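Probable fatty acyl-CoA transferase Rv3272 (Mycobacterium tuberculosis, PDB 5YX6) binds fatty acyl-CoAs of varying chain length, palmitoyl-CoA most strongly, and is a family III CoA transferase probably involved in fatty acid metabolism. Local coordinates at the interface of chains A and B. Sequence-based numbering; all coordinates share one arbitrary frame. Chains: chain A/B, Uncharacterized protein Rv3272.

The three contacts belong to the two-fold homodimer interface, so each recurs with the chains exchanged. Contact 1 and contact 2 are about 20 Å apart between the centres of their C-alpha atoms. Contact 3 lies about 30 Å from contact 1 and 36 Å from contact 2. No residue is shared. Neighbouring stretches of sequence, 206-222 and 360-372, supply much of contacts 1 and 3 and part of contact 2, from opposite chains in the copies given. The two-fold axis gives each chain both roles. The separations show that the pairing is spread over distant patches.

Contact 1: the interface of chains A and B. Residues chain A 347, 349, 364, 368; chain B 133, 136, 207-208.
A:Asn347 and B:Asp208 meet at the dimer interface of this family III CoA transferase. The tight part is built round the B:Asp208 carboxylate, on helix 206-213. The amide nitrogen ND2 of A:Asn347 donates to B:Asp208 OD1 at 2.8 Å, on the syn side of the carboxylate. The amide and carboxylate planes stand 84° apart. ND2 also donates to the backbone carbonyl O of B:Tyr133 at 2.9 Å, coming from above that carbonyl plane. These two bonds would hold the amide in this turn.

The other carboxylate oxygen, OD2, forms a salt bridge with A:Arg364 NH2 at 3.0 Å, met from above the carboxylate plane. The same NH2 donates to A:Asn347 O at 2.8 Å, almost straight and in the guanidinium plane. A:Arg364 reaches here on a chain extended from CG to NE. The methyl CD2 of A:Leu349 lies over the rim of one guanidinium face and touches B:Asp208 OD1 at 3.6 Å. A:Arg368 NE lies over the rim of the opposite face.

The looser side runs through water. Water 2 links B:Asp208 OD2, B:Asn136 OD1 and A:Arg368 NH1. The A:Arg368 chain bends at chi3 (71°), and B:Asn136 OD1 lies at the edge of its guanidinium, 3.3 Å from NH1. B:Asn136 OD1 also comes 3.1 Å from A:Asn347 OD1, two facing acceptors, which leaves the turn of the B:Asn136 amide doubtful. Water 3 joins A:Asn347 OD1 to B:Asn136 N. Water 1 joins A:Arg364 O to B:Asp208 O.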
ATOM      1  N   ASN A 347      13.799 -10.629 -10.316  1.00 37.51           N
ATOM      2  CA  ASN A 347      13.616 -10.087  -8.970  1.00 34.33           C
ATOM      3  C   ASN A 347      13.367 -11.147  -7.903  1.00 35.37           C
ATOM      4  O   ASN A 347      13.178 -10.816  -6.732  1.00 31.80           O
ATOM      5  CB  ASN A 347      12.473  -9.078  -8.958  1.00 29.77           C
ATOM      6  CG  ASN A 347      12.893  -7.734  -9.490  1.00 32.44           C
ATOM      7  OD1 ASN A 347      13.969  -7.596 -10.051  1.00 37.87           O
ATOM      8  ND2 ASN A 347      12.041  -6.736  -9.327  1.00 38.58           N
ATOM      9  N   LEU A 349      10.976 -13.281  -7.053  1.00 31.93           N
ATOM     10  CA  LEU A 349       9.784 -12.875  -6.337  1.00 27.76           C
ATOM     11  C   LEU A 349       8.984 -14.039  -5.748  1.00 32.40           C
ATOM     12  O   LEU A 349       8.009 -13.818  -5.041  1.00 29.77           O
ATOM     13  CB  LEU A 349       8.902 -12.059  -7.269  1.00 29.09           C
ATOM     14  CG  LEU A 349       9.293 -10.598  -7.414  1.00 30.42           C
ATOM     15  CD1 LEU A 349       8.739 -10.016  -8.710  1.00 29.86           C
ATOM     16  CD2 LEU A 349       8.760  -9.835  -6.213  1.00 25.82           C
ATOM     17  N   ARG A 364       6.913 -13.539  -2.312  1.00 27.26           N
ATOM     18  CA  ARG A 364       7.541 -13.020  -1.095  1.00 32.13           C
ATOM     19  C   ARG A 364       7.073 -11.605  -0.736  1.00 32.77           C
ATOM     20  O   ARG A 364       6.447 -10.923  -1.550  1.00 28.26           O
ATOM     21  CB  ARG A 364       9.069 -13.035  -1.234  1.00 30.64           C
ATOM     22  CG  ARG A 364       9.609 -12.130  -2.322  1.00 24.68           C
ATOM     23  CD  ARG A 364      11.102 -11.901  -2.171  1.00 28.35           C
ATOM     24  NE  ARG A 364      11.652 -11.203  -3.336  1.00 32.28           N
ATOM     25  CZ  ARG A 364      11.644  -9.882  -3.486  1.00 28.36           C
ATOM     26  NH1 ARG A 364      11.140  -9.110  -2.527  1.00 24.53           N
ATOM     27  NH2 ARG A 364      12.156  -9.334  -4.586  1.00 27.56           N
ATOM     28  N   ARG A 368      13.647  -5.984   0.960  1.00 24.90           N
ATOM     29  CA  ARG A 368      14.844  -6.830   0.917  1.00 28.97           C
ATOM     30  C   ARG A 368      16.006  -6.270   1.760  1.00 30.21           C
ATOM     31  O   ARG A 368      16.137  -5.060   1.915  1.00 30.86           O
ATOM     32  CB  ARG A 368      15.299  -6.979  -0.529  1.00 31.26           C
ATOM     33  CG  ARG A 368      14.149  -7.114  -1.527  1.00 38.33           C
ATOM     34  CD  ARG A 368      14.633  -7.584  -2.905  1.00 38.15           C
ATOM     35  NE  ARG A 368      15.069  -8.975  -2.941  1.00 36.72           N
ATOM     36  CZ  ARG A 368      15.599  -9.552  -4.016  1.00 36.61           C
ATOM     37  NH1 ARG A 368      15.765  -8.854  -5.133  1.00 40.69           N
ATOM     38  NH2 ARG A 368      15.963 -10.824  -3.981  1.00 37.59           N
TER
ATOM     39  N   TYR B 133      12.407  -0.694 -10.354  1.00 25.51           N
ATOM     40  CA  TYR B 133      12.319  -2.101 -10.735  1.00 27.86           C
ATOM     41  C   TYR B 133      13.290  -3.038 -10.015  1.00 36.32           C
ATOM     42  O   TYR B 133      13.259  -4.252 -10.241  1.00 36.68           O
ATOM     43  CB  TYR B 133      12.515  -2.239 -12.251  1.00 28.59           C
ATOM     44  CG  TYR B 133      11.460  -1.516 -13.050  1.00 26.88           C
ATOM     45  CD1 TYR B 133      10.170  -2.025 -13.153  1.00 30.29           C
ATOM     46  CD2 TYR B 133      11.749  -0.318 -13.702  1.00 31.50           C
ATOM     47  CE1 TYR B 133       9.188  -1.355 -13.881  1.00 32.14           C
ATOM     48  CE2 TYR B 133      10.782   0.360 -14.433  1.00 30.18           C
ATOM     49  CZ  TYR B 133       9.501  -0.163 -14.521  1.00 32.64           C
ATOM     50  OH  TYR B 133       8.533   0.509 -15.235  1.00 26.55           O
ATOM     51  N   ASN B 136      18.411  -5.437  -9.905  1.00 37.01           N
ATOM     52  CA  ASN B 136      19.025  -6.733  -9.672  1.00 37.22           C
ATOM     53  C   ASN B 136      19.640  -7.290 -10.945  1.00 44.83           C
ATOM     54  O   ASN B 136      20.231  -8.374 -10.942  1.00 45.89           O
ATOM     55  CB  ASN B 136      17.988  -7.708  -9.124  1.00 35.71           C
ATOM     56  CG  ASN B 136      17.319  -7.196  -7.869  1.00 40.69           C
ATOM     57  OD1 ASN B 136      16.101  -6.988  -7.838  1.00 42.42           O
ATOM     58  ND2 ASN B 136      18.100  -7.023  -6.813  1.00 35.26           N
ATOM     59  N   TYR B 207       8.122  -2.034  -8.232  1.00 23.52           N
ATOM     60  CA  TYR B 207       7.595  -3.179  -8.953  1.00 27.58           C
ATOM     61  C   TYR B 207       7.249  -4.321  -7.990  1.00 30.91           C
ATOM     62  O   TYR B 207       6.170  -4.926  -8.100  1.00 27.27           O
ATOM     63  CB  TYR B 207       8.605  -3.639  -9.998  1.00 28.16           C
ATOM     64  CG  TYR B 207       8.166  -4.783 -10.886  1.00 28.46           C
ATOM     65  CD1 TYR B 207       7.337  -4.570 -11.995  1.00 26.16           C
ATOM     66  CD2 TYR B 207       8.603  -6.077 -10.633  1.00 29.68           C
ATOM     67  CE1 TYR B 207       6.954  -5.628 -12.818  1.00 21.82           C
ATOM     68  CE2 TYR B 207       8.224  -7.131 -11.446  1.00 29.90           C
ATOM     69  CZ  TYR B 207       7.413  -6.898 -12.535  1.00 25.36           C
ATOM     70  OH  TYR B 207       7.067  -7.964 -13.312  1.00 30.33           O
ATOM     71  N   ASP B 208       8.154  -4.601  -7.048  1.00 26.23           N
ATOM     72  CA  ASP B 208       7.935  -5.662  -6.058  1.00 25.42           C
ATOM     73  C   ASP B 208       6.722  -5.370  -5.179  1.00 24.68           C
ATOM     74  O   ASP B 208       5.939  -6.267  -4.860  1.00 24.22           O
ATOM     75  CB  ASP B 208       9.166  -5.847  -5.166  1.00 26.68           C
ATOM     76  CG  ASP B 208      10.374  -6.359  -5.930  1.00 30.43           C
ATOM     77  OD1 ASP B 208      10.241  -6.641  -7.143  1.00 29.88           O
ATOM     78  OD2 ASP B 208      11.452  -6.513  -5.306  1.00 31.45           O
TER
HETATM   79  O   HOH W   1       6.800  -8.665  -3.173  1.00 28.19           O
HETATM   80  O   HOH W   2      14.061  -6.308  -5.940  1.00 32.05           O
HETATM   81  O   HOH W   3      16.053  -5.872 -11.163  1.00 33.32           O

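Contact 2: the interface of chains A and B. Residues chain A 7-9, 372; chain B 188, 192, 196.
This is a small mixed patch of ring packing and polar links in the homodimer interface, where the N-terminal segment of one subunit packs on a helix of the other. Its centre is about 24 Å from A:Asp175, so it appears to add an attachment for that segment away from the active site. B:His192 lies in the middle. A:Pro9 lies over one face of the imidazole, toward the rim, and its CG comes 3.8 Å from B:His192 CG. The CB of A:Pro9 rests near the backbone O of B:Ala188, one helical turn away.

A:Phe372 turns its CD1-CE1 edge to the imidazole face. The planes are 74° apart and the ring centroids 5.3 Å. A:Pro9 CD also lies toward the rim of one A:Phe372 face, filling the corner between the two rings on the same side of the imidazole.

The rotation of the imidazole is set at its edge. B:Asn196 ND2 donates to B:His192 ND1 at 2.9 Å, nearly in both the ring and amide planes. On the helix, CG of B:His192 is turned away from the backbone N (chi1 -160°), which brings the ring against A:Pro9. B:Asn196 ND2 also makes a weak hydrogen bond to A:Lys8 O at 3.2 Å. Water 4 bonds to A:Ala7 O at 2.7 Å and more distantly to B:His192 NE2.

B:Ala188, B:His192 and B:Asn196 line the C-terminal part of helix 173-196, whereas the chain A residues all belong to loops.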
ATOM      1  N   ALA A   7      21.559 -13.542  12.186  1.00 41.49           N
ATOM      2  CA  ALA A   7      20.583 -12.857  13.024  1.00 37.35           C
ATOM      3  C   ALA A   7      19.519 -12.120  12.213  1.00 35.91           C
ATOM      4  O   ALA A   7      19.803 -11.556  11.157  1.00 34.54           O
ATOM      5  CB  ALA A   7      21.289 -11.888  13.949  1.00 32.14           C
ATOM      6  N   LYS A   8      18.293 -12.120  12.723  1.00 34.37           N
ATOM      7  CA  LYS A   8      17.208 -11.369  12.103  1.00 33.85           C
ATOM      8  C   LYS A   8      16.739 -10.308  13.088  1.00 32.97           C
ATOM      9  O   LYS A   8      16.838 -10.509  14.302  1.00 31.42           O
ATOM     10  CB  LYS A   8      16.052 -12.290  11.711  1.00 29.86           C
ATOM     11  CG  LYS A   8      16.353 -13.225  10.574  1.00 26.86           C
ATOM     12  CD  LYS A   8      15.067 -13.832  10.085  1.00 31.92           C
ATOM     13  CE  LYS A   8      15.262 -14.591   8.787  1.00 36.22           C
ATOM     14  NZ  LYS A   8      13.943 -14.981   8.206  1.00 38.60           N
ATOM     15  N   PRO A   9      16.203  -9.187  12.576  1.00 27.31           N
ATOM     16  CA  PRO A   9      15.875  -8.038  13.431  1.00 30.12           C
ATOM     17  C   PRO A   9      15.029  -8.363  14.665  1.00 31.16           C
ATOM     18  O   PRO A   9      15.270  -7.757  15.703  1.00 28.84           O
ATOM     19  CB  PRO A   9      15.103  -7.114  12.483  1.00 26.06           C
ATOM     20  CG  PRO A   9      15.670  -7.425  11.135  1.00 26.66           C
ATOM     21  CD  PRO A   9      15.972  -8.899  11.151  1.00 26.26           C
ATOM     22  N   PHE A 372      20.478 -10.474   5.888  1.00 31.59           N
ATOM     23  CA  PHE A 372      19.635 -11.644   6.141  1.00 32.11           C
ATOM     24  C   PHE A 372      18.577 -11.736   5.050  1.00 31.56           C
ATOM     25  O   PHE A 372      18.292 -10.746   4.368  1.00 30.76           O
ATOM     26  CB  PHE A 372      18.961 -11.566   7.524  1.00 29.94           C
ATOM     27  CG  PHE A 372      17.896 -10.507   7.619  1.00 29.79           C
ATOM     28  CD1 PHE A 372      18.229  -9.192   7.900  1.00 27.46           C
ATOM     29  CD2 PHE A 372      16.560 -10.827   7.416  1.00 29.14           C
ATOM     30  CE1 PHE A 372      17.253  -8.214   7.967  1.00 26.62           C
ATOM     31  CE2 PHE A 372      15.581  -9.856   7.484  1.00 25.32           C
ATOM     32  CZ  PHE A 372      15.926  -8.547   7.757  1.00 23.70           C
TER
ATOM     33  N   ALA B 188      12.624  -1.579  10.484  1.00 23.50           N
ATOM     34  CA  ALA B 188      13.188  -2.902  10.747  1.00 22.87           C
ATOM     35  C   ALA B 188      14.709  -2.836  10.873  1.00 26.46           C
ATOM     36  O   ALA B 188      15.293  -3.467  11.751  1.00 25.89           O
ATOM     37  CB  ALA B 188      12.788  -3.878   9.654  1.00 22.22           C
ATOM     38  N   HIS B 192      17.243  -3.751  13.912  1.00 29.24           N
ATOM     39  CA  HIS B 192      18.342  -4.685  13.641  1.00 32.96           C
ATOM     40  C   HIS B 192      19.666  -4.172  14.213  1.00 30.29           C
ATOM     41  O   HIS B 192      20.411  -4.898  14.854  1.00 29.75           O
ATOM     42  CB  HIS B 192      18.489  -4.900  12.129  1.00 25.92           C
ATOM     43  CG  HIS B 192      19.233  -6.142  11.748  1.00 23.83           C
ATOM     44  ND1 HIS B 192      19.264  -7.268  12.540  1.00 25.99           N
ATOM     45  CD2 HIS B 192      19.942  -6.451  10.636  1.00 29.57           C
ATOM     46  CE1 HIS B 192      19.972  -8.208  11.942  1.00 25.65           C
ATOM     47  NE2 HIS B 192      20.396  -7.738  10.784  1.00 23.94           N
ATOM     48  N   ASN B 196      21.079  -6.194  17.255  1.00 34.77           N
ATOM     49  CA  ASN B 196      22.065  -7.154  16.767  1.00 34.45           C
ATOM     50  C   ASN B 196      23.372  -6.485  16.336  1.00 36.39           C
ATOM     51  O   ASN B 196      24.343  -7.159  15.995  1.00 38.54           O
ATOM     52  CB  ASN B 196      21.495  -7.951  15.589  1.00 34.93           C
ATOM     53  CG  ASN B 196      20.232  -8.692  15.951  1.00 38.24           C
ATOM     54  OD1 ASN B 196      20.155  -9.353  16.985  1.00 40.14           O
ATOM     55  ND2 ASN B 196      19.234  -8.600  15.086  1.00 35.74           N
TER
HETATM   56  O   HOH W   4      22.019 -10.456  10.027  1.00 33.91           O

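Contact 3: the interface of chains A and B. Residues chain A 216, 219; chain B 63-64, 68, 361-362.
This is an apolar part of the homodimer interface, in which one methionine is inserted between segments of the partner and contributes to holding the two subunits together. A:Met219, on helix 215-222, carries most of the packing described here. Its CG is anti to the backbone N (chi1 -152°), and the chain stays extended through chi2 before bending at chi3 (65°). The bend turns the methyl CE toward the loop of B:Thr64, where it lies 3.7 Å from the backbone CA.

The sulfur SD touches B:Pro68 and B:Val362. It lies 3.5 Å from B:Pro68 CG, and the two side chains run at a slant to each other. It is also 3.7 Å from B:Val362 CG1. Here the side chains of A:Met219 and B:Val362 lie alongside and point the same way. Nearer the backbone, A:Met219 CG rests 3.4 Å from the carbonyl O of B:Thr361, on strand 360-363.

A:Asn216, one turn earlier on the helix, approaches the backbone O of B:Thr64 through its CB. The side chains of A:Asn216 and B:Thr64 are incompletely modelled.

The centre of the patch is about 14 Å from B:Asp175, the likely nucleophile. By bracing B:Thr64, B:Pro68 and strand 360-363, the packing may support the surroundings of the partner's active site.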
ATOM      1  N   ASN A 216      -3.148  12.784  -2.621  1.00 35.67           N
ATOM      2  CA  ASN A 216      -2.943  13.910  -3.543  1.00 47.75           C
ATOM      3  C   ASN A 216      -4.237  14.346  -4.213  1.00 47.66           C
ATOM      4  O   ASN A 216      -4.542  15.533  -4.252  1.00 53.53           O
ATOM      5  CB  ASN A 216      -1.912  13.564  -4.600  1.00 45.29           C
ATOM      6  N   MET A 219      -6.698  15.911  -1.809  1.00 43.98           N
ATOM      7  CA  MET A 219      -6.269  17.186  -1.253  1.00 45.94           C
ATOM      8  C   MET A 219      -6.848  18.412  -1.949  1.00 45.11           C
ATOM      9  O   MET A 219      -7.154  19.409  -1.293  1.00 43.81           O
ATOM     10  CB  MET A 219      -4.747  17.279  -1.262  1.00 49.05           C
ATOM     11  CG  MET A 219      -4.235  18.180  -0.164  1.00 46.59           C
ATOM     12  SD  MET A 219      -2.461  18.348  -0.173  1.00 69.34           S
ATOM     13  CE  MET A 219      -2.186  19.189  -1.729  1.00 62.72           C
TER
ATOM     14  N   ALA B  63       0.797  23.047  -5.506  1.00 76.35           N
ATOM     15  CA  ALA B  63       1.780  22.078  -5.000  1.00 72.58           C
ATOM     16  C   ALA B  63       1.180  20.805  -4.412  1.00 72.05           C
ATOM     17  O   ALA B  63       1.387  20.500  -3.235  1.00 62.65           O
ATOM     18  CB  ALA B  63       2.674  22.744  -3.958  1.00 59.38           C
ATOM     19  N   THR B  64       0.477  20.046  -5.252  1.00 75.76           N
ATOM     20  CA  THR B  64      -0.227  18.835  -4.821  1.00 71.66           C
ATOM     21  C   THR B  64       0.745  17.711  -4.459  1.00 72.28           C
ATOM     22  O   THR B  64       0.358  16.716  -3.842  1.00 65.78           O
ATOM     23  CB  THR B  64      -1.202  18.323  -5.899  1.00 61.29           C
ATOM     24  N   PRO B  68       2.466  17.852   0.967  1.00 51.92           N
ATOM     25  CA  PRO B  68       2.015  16.837   1.927  1.00 50.98           C
ATOM     26  C   PRO B  68       3.118  15.957   2.520  1.00 48.88           C
ATOM     27  O   PRO B  68       2.928  15.434   3.615  1.00 48.02           O
ATOM     28  CB  PRO B  68       1.066  15.963   1.096  1.00 49.08           C
ATOM     29  CG  PRO B  68       0.702  16.777  -0.078  1.00 56.32           C
ATOM     30  CD  PRO B  68       1.883  17.627  -0.369  1.00 55.08           C
ATOM     31  N   THR B 361      -4.810  22.543   3.925  1.00 40.06           N
ATOM     32  CA  THR B 361      -5.241  21.300   4.547  1.00 37.27           C
ATOM     33  C   THR B 361      -4.593  20.086   3.875  1.00 35.91           C
ATOM     34  O   THR B 361      -4.602  19.964   2.657  1.00 38.07           O
ATOM     35  CB  THR B 361      -6.789  21.170   4.511  1.00 42.10           C
ATOM     36  OG1 THR B 361      -7.388  22.302   5.158  1.00 43.45           O
ATOM     37  CG2 THR B 361      -7.246  19.909   5.226  1.00 39.96           C
ATOM     38  N   VAL B 362      -3.987  19.213   4.674  1.00 35.88           N
ATOM     39  CA  VAL B 362      -3.429  17.969   4.156  1.00 38.08           C
ATOM     40  C   VAL B 362      -3.872  16.775   5.002  1.00 38.17           C
ATOM     41  O   VAL B 362      -4.458  16.939   6.073  1.00 35.50           O
ATOM     42  CB  VAL B 362      -1.882  18.001   4.092  1.00 42.10           C
ATOM     43  CG1 VAL B 362      -1.389  19.198   3.272  1.00 45.09           C
ATOM     44  CG2 VAL B 362      -1.287  18.017   5.483  1.00 40.21           C
TER